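Local coordinates for protein tryptophan--tRNA ligase (Mycoplasma pneumoniae, PDB 2YY5) that probably catalyses the ATP-dependent attachment of tryptophan to tRNA(Trp), as a homodimeric class I aminoacyl-tRNA synthetase, at residues Ile238-Lys243 and Met251-Lys256; Leu64-Leu69 and Arg304-Ile309; Leu163-Ala168 and Leu179-Phe184. The protein carries 1 engineered substitution. All coordinates share one frame; numbering follows the deposited sequence.

Overall arrangement
The three contacts lie apart from one another, with nearest atoms about 15 to 17 Å apart. They hold different elements, although helix 284-308, which carries part of contact 2, also packs beside contact 1. Contact 1 is partly buried in the helical region after the KMSKS motif and is aromatic and aliphatic. Contact 3 is also partly buried. It joins the helix of a beta-alpha-beta unit to the loop leading into its second strand, through aliphatic side chains, a proline and one arginine. Contact 2 is a surface contact between two helices far apart in sequence. Two arginines and an isoleucine carry it. Contacts 2 and 3 lie on opposite sides of the chain's centre.

Contact 1 (Ile238-Lys243 and Met251-Lys256); sequences IRFASK and MLTILK. Engineered in segment 238-243: Ser242 (natural residue Pro).
Leu252 points from helix 246-259 at the loop before it, and its branches reach three consecutive residues of 238-243. CG is anti to the backbone N (chi1 -155°), beside the carbonyl carbon. The CB atom of Leu252 is 4.0 Å from CZ of Phe240. One bond further, Leu252 CG lies over a face of the Phe240 ring, 3.4 Å from its CZ atom. The two methyls then part. CD1 of Leu252 goes to the methyl CG2 of Ile238, 3.8 Å away; Tyr284 and Phe279 also pack on Ile238. CD2 of Leu252 sits above the same ring face, 3.6 Å from the Phe240 centroid and 19° off the ring normal, which makes a CH-pi contact offset toward the rim. The same CD2 methyl also rests against the backbone of Arg239, 3.3 Å from its carbonyl carbon C.

The loop thus folds back on the helix that follows it. Both belong to the helical region after the KMSKS motif, which probably helps to recognise the anticodon, as in related tryptophanyl-tRNA synthetases. Two hydrogen bonds help hold the loop: Phe240 N to Glu276 OE1, and Ala241 N to Thr249 OG1 earlier on the helix.

Phe240 has CG anti to its carbonyl carbon (chi1 -69°), and so the ring reaches along the helix surface to Thr253. CB of Thr253 meets the ring edge in plane, 3.8 Å from CE2 of Phe240. The Thr253 side chain is about 9 Å from the bound tryptophanyl-adenylate analogue.

Contact 2 (Leu64-Leu69 and Arg304-Ile309); sequences LVRTLL and RKREQI
Arg66, Arg306 and Ile309 carry most of this surface contact. The helix axes of 64-69 and 304-308 come within 8.2 Å and cross at 121°, and Arg66 and Arg306 are the closest residues along the backbones.

Arg66 points at residues 304-309. Its chain bends at chi3 (-55°). The aliphatic part runs alongside Ile309 in the opposite direction, with Arg66 CG 3.5 Å from Ile309 CG2. CD of Arg66 is 3.4 Å from the backbone O of Ile309. Arg306 CG lies over one face of the Arg66 guanidinium.

Arg306 is extended from CG to NE and crosses Arg66 at about a right angle. NH1 of Arg66 sits over a face of the Arg306 guanidinium, 3.7 Å from Arg306 NH1. The two planes are 42° apart, so the groups do not stack flat. Asp63, one turn before Thr67, probably eases the repulsion: it forms a salt bridge with Arg66 NH1 and a long, weak ion pair with Arg306 NH1.

Helix 54-71 lies in the connection between the parallel strands 37-42 and 78-82 of the Rossmann-type fold. Helix 284-308 is followed by helix 311-340, whose Val314 packs on Arg66 and Val65. The contact thus joins the Rossmann-type fold to a helix from the C-terminal part of the chain.

At the edge of the Arg306 guanidinium, NE makes a weak hydrogen bond to Thr67 OG1 (3.1 Å). That hydroxyl is also hydrogen-bonded to Asp63 O. On the other flank, Ile309 CG2 reaches Leu69 CD2 at 3.7 Å.

Contact 3 (Leu163-Ala168 and Leu179-Phe184); sequences LTRDLA and LRLPQF
Thr164 is the first residue of 163-168 to touch the second segment. Its chi1 of -61° sets OG1 beside the backbone N and the methyl CG2 anti to it. CG2 of Thr164 meets CG of the Pro182 ring at 3.9 Å. The hydroxyl is on the other branch and is hydrogen-bonded to His160 O, one turn back on the helix. The threonine therefore offers carbon to the proline and keeps its buried oxygen satisfied within its own helix. Ala140 and Ile143 of helix 131-144 also pack on Thr164, and Ile143 reaches Pro182 as well.

Arg165 follows, with its CA the nearest to Leu181 across the two backbones. The side chain leaves with CG anti to the carbonyl carbon, then bends at chi3 (68°). This bend brings the guanidinium edge against Leu181, whose side chain it crosses at about a right angle. NH1 of Arg165 is 3.5 Å from CB of Leu181 and also touches its CD1 methyl. NE of Arg165 comes within 3.2 Å of Pro182 O, but the angle is too poor for a hydrogen bond.

Helix 158-175 is the crossover of a beta-alpha-beta unit that joins the parallel strands 150-152 and 183-185. The residues before the second strand come back along the helix and pack on it here. Gln183 then bonds through its backbone to Asp149 and Val151. The Thr164 side chain is about 7 Å from the bound tryptophanyl-adenylate analogue and about 8 Å from that of Asp142, predicted to bind tryptophan.

One turn on from Thr164, Ala168 points its CB into a pair of leucines. It is 3.6 Å from CD2 of Leu181. The CD2 methyl of Leu179 is 4.1 Å from the same Ala168 CB and also lies against the backbone O of Ala168.

Contact 1 (Ile238-Lys243 and Met251-Lys256)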
loop_
_atom_site.group_PDB
_atom_site.type_symbol
_atom_site.label_atom_id
_atom_site.label_comp_id
_atom_site.label_asym_id
_atom_site.label_seq_id
_atom_site.Cartn_x
_atom_site.Cartn_y
_atom_site.Cartn_z
ATOM N N ILE B 238 -12.567 -30.683 -37.618
ATOM C CA ILE B 238 -12.528 -29.268 -37.265
ATOM C C ILE B 238 -13.913 -28.764 -36.876
ATOM O O ILE B 238 -14.818 -28.680 -37.707
ATOM C CB ILE B 238 -11.975 -28.414 -38.423
ATOM C CG1 ILE B 238 -10.538 -28.847 -38.739
ATOM C CG2 ILE B 238 -11.992 -26.942 -38.037
ATOM C CD1 ILE B 238 -10.008 -28.345 -40.070
ATOM N N ARG B 239 -14.060 -28.432 -35.597
ATOM C CA ARG B 239 -15.312 -27.937 -35.044
ATOM C C ARG B 239 -15.017 -27.345 -33.676
ATOM O O ARG B 239 -13.910 -27.505 -33.156
ATOM C CB ARG B 239 -16.299 -29.088 -34.876
ATOM C CG ARG B 239 -15.815 -30.165 -33.914
ATOM C CD ARG B 239 -16.854 -31.247 -33.772
ATOM N NE ARG B 239 -16.259 -32.576 -33.789
ATOM C CZ ARG B 239 -16.882 -33.655 -34.249
ATOM N NH1 ARG B 239 -18.116 -33.551 -34.728
ATOM N NH2 ARG B 239 -16.270 -34.833 -34.243
ATOM N N PHE B 240 -16.003 -26.671 -33.092
ATOM C CA PHE B 240 -15.832 -26.087 -31.769
ATOM C C PHE B 240 -16.202 -27.098 -30.689
ATOM O O PHE B 240 -17.375 -27.406 -30.486
ATOM C CB PHE B 240 -16.697 -24.831 -31.607
ATOM C CG PHE B 240 -16.252 -23.670 -32.451
ATOM C CD1 PHE B 240 -16.624 -23.578 -33.790
ATOM C CD2 PHE B 240 -15.451 -22.668 -31.908
ATOM C CE1 PHE B 240 -16.203 -22.502 -34.579
ATOM C CE2 PHE B 240 -15.025 -21.588 -32.684
ATOM C CZ PHE B 240 -15.401 -21.505 -34.023
ATOM N N ALA B 241 -15.198 -27.619 -29.994
ATOM C CA ALA B 241 -15.445 -28.590 -28.933
ATOM C C ALA B 241 -14.444 -28.411 -27.808
ATOM O O ALA B 241 -13.628 -29.290 -27.547
ATOM C CB ALA B 241 -15.367 -30.013 -29.483
ATOM N N SER B 242 -14.521 -27.267 -27.141
ATOM C CA SER B 242 -13.620 -26.963 -26.043
ATOM C C SER B 242 -13.300 -28.184 -25.189
ATOM O O SER B 242 -12.137 -28.535 -25.006
ATOM C CB SER B 242 -14.223 -25.866 -25.159
ATOM O OG SER B 242 -15.412 -26.298 -24.523
ATOM N N LYS B 243 -14.343 -28.837 -24.688
ATOM C CA LYS B 243 -14.197 -29.995 -23.820
ATOM C C LYS B 243 -13.403 -31.187 -24.361
ATOM O O LYS B 243 -12.594 -31.766 -23.638
ATOM C CB LYS B 243 -15.583 -30.462 -23.367
ATOM C CG LYS B 243 -16.330 -29.455 -22.494
ATOM C CD LYS B 243 -15.547 -29.141 -21.220
ATOM C CE LYS B 243 -16.270 -28.131 -20.335
ATOM N NZ LYS B 243 -15.497 -27.827 -19.093
ATOM N N MET B 251 -7.713 -22.808 -31.750
ATOM C CA MET B 251 -7.276 -22.187 -32.997
ATOM C C MET B 251 -8.488 -21.690 -33.776
ATOM O O MET B 251 -8.441 -20.678 -34.462
ATOM C CB MET B 251 -6.495 -23.186 -33.857
ATOM C CG MET B 251 -5.130 -23.561 -33.303
ATOM S SD MET B 251 -4.137 -24.493 -34.490
ATOM C CE MET B 251 -4.811 -26.131 -34.271
ATOM N N LEU B 252 -9.586 -22.414 -33.649
ATOM C CA LEU B 252 -10.806 -22.068 -34.355
ATOM C C LEU B 252 -11.451 -20.782 -33.836
ATOM O O LEU B 252 -11.861 -19.932 -34.630
ATOM C CB LEU B 252 -11.785 -23.240 -34.268
ATOM C CG LEU B 252 -12.864 -23.400 -35.341
ATOM C CD1 LEU B 252 -12.262 -23.326 -36.745
ATOM C CD2 LEU B 252 -13.560 -24.738 -35.114
ATOM N N THR B 253 -11.540 -20.616 -32.517
ATOM C CA THR B 253 -12.152 -19.399 -31.996
ATOM C C THR B 253 -11.224 -18.183 -32.175
ATOM O O THR B 253 -11.703 -17.050 -32.272
ATOM C CB THR B 253 -12.631 -19.553 -30.488
ATOM O OG1 THR B 253 -11.983 -18.582 -29.661
ATOM C CG2 THR B 253 -12.353 -20.944 -29.951
ATOM N N ILE B 254 -9.911 -18.417 -32.245
ATOM C CA ILE B 254 -8.948 -17.328 -32.447
ATOM C C ILE B 254 -9.137 -16.809 -33.857
ATOM O O ILE B 254 -9.180 -15.595 -34.087
ATOM C CB ILE B 254 -7.473 -17.793 -32.333
ATOM C CG1 ILE B 254 -7.140 -18.159 -30.884
ATOM C CG2 ILE B 254 -6.539 -16.685 -32.818
ATOM C CD1 ILE B 254 -5.824 -18.889 -30.731
ATOM N N LEU B 255 -9.231 -17.753 -34.794
ATOM C CA LEU B 255 -9.423 -17.459 -36.211
ATOM C C LEU B 255 -10.698 -16.625 -36.400
ATOM O O LEU B 255 -10.695 -15.636 -37.134
ATOM C CB LEU B 255 -9.540 -18.767 -37.014
ATOM C CG LEU B 255 -9.081 -18.829 -38.484
ATOM C CD1 LEU B 255 -9.971 -19.804 -39.241
ATOM C CD2 LEU B 255 -9.156 -17.467 -39.145
ATOM N N LYS B 256 -11.783 -17.027 -35.738
ATOM C CA LYS B 256 -13.046 -16.301 -35.851
ATOM C C LYS B 256 -12.921 -14.841 -35.395
ATOM O O LYS B 256 -13.466 -13.934 -36.030
ATOM C CB LYS B 256 -14.161 -17.000 -35.046
ATOM C CG LYS B 256 -15.535 -16.331 -35.239
ATOM C CD LYS B 256 -16.717 -17.165 -34.742
ATOM C CE LYS B 256 -16.885 -17.094 -33.231
ATOM N NZ LYS B 256 -18.105 -17.814 -32.764
#

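Contact 2 (Leu64-Leu69 and Arg304-Ile309)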
loop_
_atom_site.group_PDB
_atom_site.type_symbol
_atom_site.label_atom_id
_atom_site.label_comp_id
_atom_site.label_asym_id
_atom_site.label_seq_id
_atom_site.Cartn_x
_atom_site.Cartn_y
_atom_site.Cartn_z
ATOM N N LEU B 64 3.761 -0.420 -24.195
ATOM C CA LEU B 64 2.345 -0.747 -24.069
ATOM C C LEU B 64 1.476 0.388 -24.605
ATOM O O LEU B 64 0.505 0.141 -25.311
ATOM C CB LEU B 64 1.971 -1.032 -22.610
ATOM C CG LEU B 64 0.543 -1.540 -22.362
ATOM C CD1 LEU B 64 0.327 -2.882 -23.046
ATOM C CD2 LEU B 64 0.318 -1.682 -20.882
ATOM N N VAL B 65 1.828 1.629 -24.271
ATOM C CA VAL B 65 1.057 2.768 -24.738
ATOM C C VAL B 65 1.036 2.797 -26.254
ATOM O O VAL B 65 0.002 3.081 -26.856
ATOM C CB VAL B 65 1.617 4.106 -24.216
ATOM C CG1 VAL B 65 0.867 5.264 -24.848
ATOM C CG2 VAL B 65 1.456 4.177 -22.708
ATOM N N ARG B 66 2.172 2.507 -26.876
ATOM C CA ARG B 66 2.221 2.489 -28.328
ATOM C C ARG B 66 1.332 1.382 -28.897
ATOM O O ARG B 66 0.630 1.591 -29.886
ATOM C CB ARG B 66 3.657 2.316 -28.815
ATOM C CG ARG B 66 4.470 3.604 -28.781
ATOM C CD ARG B 66 5.721 3.464 -29.619
ATOM N NE ARG B 66 6.514 2.307 -29.218
ATOM C CZ ARG B 66 7.523 1.813 -29.925
ATOM N NH1 ARG B 66 8.191 0.755 -29.482
ATOM N NH2 ARG B 66 7.859 2.373 -31.081
ATOM N N THR B 67 1.350 0.207 -28.273
ATOM C CA THR B 67 0.516 -0.893 -28.738
ATOM C C THR B 67 -0.966 -0.519 -28.664
ATOM O O THR B 67 -1.722 -0.738 -29.612
ATOM C CB THR B 67 0.746 -2.170 -27.904
ATOM O OG1 THR B 67 2.083 -2.645 -28.108
ATOM C CG2 THR B 67 -0.233 -3.258 -28.315
ATOM N N LEU B 68 -1.378 0.052 -27.535
ATOM C CA LEU B 68 -2.771 0.444 -27.349
ATOM C C LEU B 68 -3.218 1.473 -28.380
ATOM O O LEU B 68 -4.365 1.463 -28.821
ATOM C CB LEU B 68 -2.988 0.977 -25.931
ATOM C CG LEU B 68 -2.769 -0.067 -24.832
ATOM C CD1 LEU B 68 -3.000 0.551 -23.462
ATOM C CD2 LEU B 68 -3.717 -1.241 -25.061
ATOM N N LEU B 69 -2.306 2.361 -28.761
ATOM C CA LEU B 69 -2.601 3.378 -29.763
ATOM C C LEU B 69 -2.608 2.723 -31.143
ATOM O O LEU B 69 -3.542 2.911 -31.924
ATOM C CB LEU B 69 -1.549 4.491 -29.717
ATOM C CG LEU B 69 -1.828 5.757 -28.894
ATOM C CD1 LEU B 69 -2.605 5.431 -27.646
ATOM C CD2 LEU B 69 -0.504 6.428 -28.541
ATOM N N ARG B 304 3.333 -2.530 -37.365
ATOM C CA ARG B 304 3.448 -1.478 -38.367
ATOM C C ARG B 304 3.096 -0.141 -37.732
ATOM O O ARG B 304 3.926 0.755 -37.631
ATOM C CB ARG B 304 2.476 -1.759 -39.523
ATOM C CG ARG B 304 2.712 -0.956 -40.798
ATOM C CD ARG B 304 1.394 -0.497 -41.443
ATOM N NE ARG B 304 0.407 -1.565 -41.643
ATOM C CZ ARG B 304 0.546 -2.592 -42.482
ATOM N NH1 ARG B 304 -0.417 -3.504 -42.583
ATOM N NH2 ARG B 304 1.642 -2.716 -43.220
ATOM N N LYS B 305 1.848 -0.018 -37.302
ATOM C CA LYS B 305 1.357 1.207 -36.691
ATOM C C LYS B 305 2.075 1.537 -35.388
ATOM O O LYS B 305 2.328 2.702 -35.075
ATOM C CB LYS B 305 -0.146 1.083 -36.434
ATOM C CG LYS B 305 -1.005 1.074 -37.688
ATOM C CD LYS B 305 -2.483 0.893 -37.347
ATOM C CE LYS B 305 -3.392 1.375 -38.474
ATOM N NZ LYS B 305 -3.127 0.707 -39.788
ATOM N N ARG B 306 2.393 0.500 -34.628
ATOM C CA ARG B 306 3.069 0.659 -33.348
ATOM C C ARG B 306 4.384 1.398 -33.525
ATOM O O ARG B 306 4.854 2.089 -32.616
ATOM C CB ARG B 306 3.308 -0.720 -32.729
ATOM C CG ARG B 306 4.012 -0.706 -31.403
ATOM C CD ARG B 306 3.725 -1.986 -30.653
ATOM N NE ARG B 306 4.717 -2.254 -29.619
ATOM C CZ ARG B 306 6.014 -2.410 -29.858
ATOM N NH1 ARG B 306 6.848 -2.659 -28.860
ATOM N NH2 ARG B 306 6.482 -2.308 -31.095
ATOM N N GLU B 307 4.964 1.256 -34.711
ATOM C CA GLU B 307 6.234 1.889 -35.047
ATOM C C GLU B 307 6.069 3.387 -35.334
ATOM O O GLU B 307 6.963 4.190 -35.047
ATOM C CB GLU B 307 6.830 1.182 -36.263
ATOM C CG GLU B 307 8.193 1.667 -36.690
ATOM C CD GLU B 307 8.612 1.056 -38.010
ATOM O OE1 GLU B 307 8.627 -0.191 -38.115
ATOM O OE2 GLU B 307 8.922 1.822 -38.947
ATOM N N GLN B 308 4.921 3.753 -35.897
ATOM C CA GLN B 308 4.621 5.138 -36.228
ATOM C C GLN B 308 4.462 6.018 -34.990
ATOM O O GLN B 308 4.787 7.207 -35.025
ATOM C CB GLN B 308 3.344 5.201 -37.065
ATOM C CG GLN B 308 3.484 4.601 -38.451
ATOM C CD GLN B 308 2.144 4.261 -39.072
ATOM O OE1 GLN B 308 1.247 5.105 -39.152
ATOM N NE2 GLN B 308 2.001 3.018 -39.519
ATOM N N ILE B 309 3.966 5.441 -33.899
ATOM C CA ILE B 309 3.769 6.194 -32.661
ATOM C C ILE B 309 5.117 6.668 -32.104
ATOM O O ILE B 309 6.065 5.885 -32.025
ATOM C CB ILE B 309 3.048 5.324 -31.609
ATOM C CG1 ILE B 309 1.763 4.746 -32.211
ATOM C CG2 ILE B 309 2.735 6.154 -30.371
ATOM C CD1 ILE B 309 0.767 5.788 -32.683
#

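Contact 3 (Leu163-Ala168 and Leu179-Phe184)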
loop_
_atom_site.group_PDB
_atom_site.type_symbol
_atom_site.label_atom_id
_atom_site.label_comp_id
_atom_site.label_asym_id
_atom_site.label_seq_id
_atom_site.Cartn_x
_atom_site.Cartn_y
_atom_site.Cartn_z
ATOM N N LEU B 163 -13.681 -10.288 -5.399
ATOM C CA LEU B 163 -13.054 -9.750 -4.181
ATOM C C LEU B 163 -13.354 -8.257 -4.105
ATOM O O LEU B 163 -13.623 -7.705 -3.034
ATOM C CB LEU B 163 -11.530 -9.947 -4.215
ATOM C CG LEU B 163 -10.723 -10.058 -2.907
ATOM C CD1 LEU B 163 -9.329 -9.461 -3.120
ATOM C CD2 LEU B 163 -11.426 -9.338 -1.771
ATOM N N THR B 164 -13.314 -7.611 -5.266
ATOM C CA THR B 164 -13.571 -6.186 -5.351
ATOM C C THR B 164 -15.003 -5.830 -4.965
ATOM O O THR B 164 -15.245 -4.802 -4.340
ATOM C CB THR B 164 -13.287 -5.669 -6.760
ATOM O OG1 THR B 164 -11.909 -5.893 -7.073
ATOM C CG2 THR B 164 -13.584 -4.191 -6.844
ATOM N N ARG B 165 -15.953 -6.672 -5.340
ATOM C CA ARG B 165 -17.337 -6.410 -4.994
ATOM C C ARG B 165 -17.555 -6.707 -3.515
ATOM O O ARG B 165 -18.364 -6.056 -2.865
ATOM C CB ARG B 165 -18.272 -7.264 -5.848
ATOM C CG ARG B 165 -17.956 -7.205 -7.334
ATOM C CD ARG B 165 -19.067 -7.825 -8.151
ATOM N NE ARG B 165 -20.271 -7.009 -8.082
ATOM C CZ ARG B 165 -21.500 -7.476 -8.236
ATOM N NH1 ARG B 165 -22.537 -6.650 -8.154
ATOM N NH2 ARG B 165 -21.693 -8.766 -8.461
ATOM N N ASP B 166 -16.838 -7.687 -2.973
ATOM C CA ASP B 166 -16.993 -8.011 -1.556
ATOM C C ASP B 166 -16.468 -6.858 -0.704
ATOM O O ASP B 166 -17.067 -6.507 0.315
ATOM C CB ASP B 166 -16.245 -9.304 -1.189
ATOM C CG ASP B 166 -16.778 -10.521 -1.925
ATOM O OD1 ASP B 166 -17.946 -10.473 -2.381
ATOM O OD2 ASP B 166 -16.034 -11.529 -2.036
ATOM N N LEU B 167 -15.352 -6.272 -1.131
ATOM C CA LEU B 167 -14.745 -5.149 -0.416
ATOM C C LEU B 167 -15.621 -3.906 -0.533
ATOM O O LEU B 167 -15.754 -3.141 0.418
ATOM C CB LEU B 167 -13.339 -4.842 -0.969
ATOM C CG LEU B 167 -12.233 -5.890 -0.766
ATOM C CD1 LEU B 167 -10.906 -5.364 -1.324
ATOM C CD2 LEU B 167 -12.096 -6.207 0.725
ATOM N N ALA B 168 -16.210 -3.706 -1.706
ATOM C CA ALA B 168 -17.076 -2.561 -1.939
ATOM C C ALA B 168 -18.284 -2.649 -0.995
ATOM O O ALA B 168 -18.682 -1.660 -0.369
ATOM C CB ALA B 168 -17.531 -2.544 -3.393
ATOM N N LEU B 179 -21.759 3.666 -2.881
ATOM C CA LEU B 179 -20.920 3.074 -3.907
ATOM C C LEU B 179 -21.736 2.401 -4.991
ATOM O O LEU B 179 -22.949 2.236 -4.884
ATOM C CB LEU B 179 -19.953 2.050 -3.295
ATOM C CG LEU B 179 -18.559 2.530 -2.892
ATOM C CD1 LEU B 179 -18.668 3.658 -1.887
ATOM C CD2 LEU B 179 -17.761 1.377 -2.310
ATOM N N ARG B 180 -21.042 2.019 -6.047
ATOM C CA ARG B 180 -21.647 1.334 -7.167
ATOM C C ARG B 180 -20.789 0.087 -7.339
ATOM O O ARG B 180 -19.573 0.183 -7.486
ATOM C CB ARG B 180 -21.582 2.222 -8.407
ATOM C CG ARG B 180 -21.599 1.477 -9.720
ATOM C CD ARG B 180 -21.240 2.392 -10.891
ATOM N NE ARG B 180 -22.392 3.117 -11.417
ATOM C CZ ARG B 180 -22.853 4.270 -10.943
ATOM N NH1 ARG B 180 -23.915 4.829 -11.505
ATOM N NH2 ARG B 180 -22.251 4.879 -9.931
ATOM N N LEU B 181 -21.410 -1.084 -7.295
ATOM C CA LEU B 181 -20.666 -2.317 -7.452
ATOM C C LEU B 181 -20.236 -2.510 -8.904
ATOM O O LEU B 181 -21.059 -2.537 -9.814
ATOM C CB LEU B 181 -21.512 -3.496 -6.986
ATOM C CG LEU B 181 -22.011 -3.376 -5.543
ATOM C CD1 LEU B 181 -22.807 -4.623 -5.199
ATOM C CD2 LEU B 181 -20.837 -3.187 -4.575
ATOM N N PRO B 182 -18.928 -2.640 -9.142
ATOM C CA PRO B 182 -18.458 -2.830 -10.515
ATOM C C PRO B 182 -18.877 -4.192 -11.049
ATOM O O PRO B 182 -18.849 -5.179 -10.324
ATOM C CB PRO B 182 -16.948 -2.711 -10.375
ATOM C CG PRO B 182 -16.703 -3.325 -9.022
ATOM C CD PRO B 182 -17.811 -2.702 -8.182
ATOM N N GLN B 183 -19.266 -4.244 -12.315
ATOM C CA GLN B 183 -19.664 -5.503 -12.925
ATOM C C GLN B 183 -18.566 -6.141 -13.780
ATOM O O GLN B 183 -17.974 -5.485 -14.635
ATOM C CB GLN B 183 -20.904 -5.309 -13.793
ATOM C CG GLN B 183 -21.189 -6.515 -14.668
ATOM C CD GLN B 183 -22.506 -6.413 -15.405
ATOM O OE1 GLN B 183 -22.761 -5.440 -16.123
ATOM N NE2 GLN B 183 -23.354 -7.428 -15.238
ATOM N N PHE B 184 -18.311 -7.428 -13.553
ATOM C CA PHE B 184 -17.311 -8.161 -14.322
ATOM C C PHE B 184 -17.842 -8.391 -15.743
ATOM O O PHE B 184 -18.979 -8.845 -15.923
ATOM C CB PHE B 184 -17.029 -9.509 -13.657
ATOM C CG PHE B 184 -16.273 -10.478 -14.532
ATOM C CD1 PHE B 184 -14.883 -10.431 -14.618
ATOM C CD2 PHE B 184 -16.953 -11.431 -15.286
ATOM C CE1 PHE B 184 -14.178 -11.317 -15.444
ATOM C CE2 PHE B 184 -16.260 -12.319 -16.114
ATOM C CZ PHE B 184 -14.866 -12.260 -16.192
#